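Local atomic coordinates of 3-oxoacyl-[acyl-carrier-protein] synthase 3 (Micrococcus luteus NCTC 2665, PDB entry 4EWP), a protein that probably catalyses the first condensation of fatty acid synthesis, joining an acetyl group from acetyl-CoA to two carbons taken from malonyl-ACP. Residues Arg15-Val19 against Val346-Pro350. Numbering follows the deposited sequence.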
loop_
_atom_site.group_PDB
_atom_site.type_symbol
_atom_site.label_atom_id
_atom_site.label_comp_id
_atom_site.label_asym_id
_atom_site.label_seq_id
_atom_site.Cartn_x
_atom_site.Cartn_y
_atom_site.Cartn_z
ATOM N N ARG A 15 19.135 -9.229 5.826
ATOM C CA ARG A 15 19.509 -8.607 7.093
ATOM C C ARG A 15 19.275 -7.110 7.059
ATOM O O ARG A 15 19.394 -6.475 6.009
ATOM C CB ARG A 15 20.965 -8.953 7.449
ATOM C CG ARG A 15 21.913 -7.789 7.691
ATOM C CD ARG A 15 23.303 -8.310 8.118
ATOM N NE ARG A 15 24.263 -7.231 8.374
ATOM C CZ ARG A 15 25.253 -6.878 7.549
ATOM N NH1 ARG A 15 25.430 -7.527 6.401
ATOM N NH2 ARG A 15 26.071 -5.876 7.874
ATOM N N ILE A 16 18.911 -6.559 8.210
ATOM C CA ILE A 16 18.744 -5.118 8.349
ATOM C C ILE A 16 20.133 -4.538 8.538
ATOM O O ILE A 16 20.814 -4.863 9.512
ATOM C CB ILE A 16 17.848 -4.774 9.564
ATOM C CG1 ILE A 16 16.413 -5.267 9.319
ATOM C CG2 ILE A 16 17.891 -3.270 9.870
ATOM C CD1 ILE A 16 15.474 -5.152 10.512
ATOM N N VAL A 17 20.579 -3.702 7.603
ATOM C CA VAL A 17 21.954 -3.207 7.674
ATOM C C VAL A 17 22.079 -1.790 8.226
ATOM O O VAL A 17 23.197 -1.272 8.354
ATOM C CB VAL A 17 22.677 -3.304 6.319
ATOM C CG1 VAL A 17 22.805 -4.755 5.917
ATOM C CG2 VAL A 17 21.935 -2.499 5.243
ATOM N N ALA A 18 20.945 -1.171 8.562
ATOM C CA ALA A 18 20.972 0.172 9.138
ATOM C C ALA A 18 19.593 0.631 9.541
ATOM O O ALA A 18 18.583 0.108 9.051
ATOM C CB ALA A 18 21.578 1.159 8.167
ATOM N N VAL A 19 19.555 1.605 10.445
ATOM C CA VAL A 19 18.300 2.226 10.839
ATOM C C VAL A 19 18.447 3.746 10.886
ATOM O O VAL A 19 19.491 4.274 11.274
ATOM C CB VAL A 19 17.772 1.664 12.183
ATOM C CG1 VAL A 19 18.819 1.793 13.280
ATOM C CG2 VAL A 19 16.458 2.349 12.571
ATOM N N VAL A 346 12.013 -11.824 14.441
ATOM C CA VAL A 346 13.239 -11.645 15.203
ATOM C C VAL A 346 14.309 -11.145 14.231
ATOM O O VAL A 346 14.466 -11.674 13.116
ATOM C CB VAL A 346 13.670 -12.931 15.908
ATOM C CG1 VAL A 346 15.044 -12.758 16.532
ATOM C CG2 VAL A 346 12.620 -13.321 16.976
ATOM N N VAL A 347 15.006 -10.089 14.621
ATOM C CA VAL A 347 15.999 -9.507 13.737
ATOM C C VAL A 347 17.330 -9.325 14.447
ATOM O O VAL A 347 17.369 -9.048 15.635
ATOM C CB VAL A 347 15.546 -8.152 13.147
ATOM C CG1 VAL A 347 14.249 -8.315 12.337
ATOM C CG2 VAL A 347 15.395 -7.100 14.242
ATOM N N ARG A 348 18.416 -9.515 13.703
ATOM C CA ARG A 348 19.752 -9.181 14.171
ATOM C C ARG A 348 19.954 -7.674 14.015
ATOM O O ARG A 348 19.929 -7.153 12.901
ATOM C CB ARG A 348 20.772 -9.940 13.335
ATOM C CG ARG A 348 22.191 -9.857 13.852
ATOM C CD ARG A 348 22.879 -11.199 13.726
ATOM N NE ARG A 348 22.956 -11.852 15.028
ATOM C CZ ARG A 348 22.624 -13.120 15.257
ATOM N NH1 ARG A 348 22.188 -13.886 14.261
ATOM N NH2 ARG A 348 22.727 -13.617 16.485
ATOM N N LEU A 349 20.151 -6.963 15.121
ATOM C CA LEU A 349 20.222 -5.506 15.053
ATOM C C LEU A 349 21.463 -5.052 14.302
ATOM O O LEU A 349 22.531 -5.650 14.439
ATOM C CB LEU A 349 20.192 -4.899 16.447
ATOM C CG LEU A 349 18.927 -5.157 17.266
ATOM C CD1 LEU A 349 19.187 -4.892 18.760
ATOM C CD2 LEU A 349 17.788 -4.317 16.744
ATOM N N PRO A 350 21.325 -3.988 13.497
ATOM C CA PRO A 350 22.426 -3.449 12.674
ATOM C C PRO A 350 23.583 -2.876 13.493
ATOM O O PRO A 350 23.326 -2.417 14.604
ATOM C CB PRO A 350 21.754 -2.336 11.859
ATOM C CG PRO A 350 20.479 -1.987 12.627
ATOM C CD PRO A 350 20.055 -3.268 13.295
HETATM O O HOH W 1 18.673 -7.987 10.713
HETATM O O HOH W 2 22.097 -6.625 11.215
#
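Ile16 and Pro350 meet where the two five-stranded sheets of the thiolase fold approach each other: strand 13-22 borders one sheet, while strand 341-348 belongs to the other and is followed by Leu349 and the C-terminal Pro350. The apolar contacts centre on Ile16, a branched residue able to reach two partners at once. Its CG2, anti to the backbone N, lies beside the proline ring, 4.0 Å from Pro350 CG. The other branch ends in CD1, 3.9 Å from Val347 CG1, the two side chains meeting at a slant. Replacing Ile16 by an alanine would remove both arms and is likely to open a gap beside Val347 CG1 and the Pro350 ring. Val19 CG1 adds a looser touch on Pro350 CG at 4.2 Å, and Leu320 of helix 311-322 packs against both residues.

The polar link runs through water. One water accepts from Ile16 N at 2.9 Å and donates to Arg348 O; a second donates to both Ile16 O and Arg348 O, each at 2.8 Å, so that two waters grip one carbonyl oxygen. The Arg348 side chain turns away from this strand, and its NE hydrogen-bonds to Gly328 O. The closed, apolar proline ring is compact enough to lie against the strand backbone: Pro350 CB sits 3.6 Å from Ala18 N.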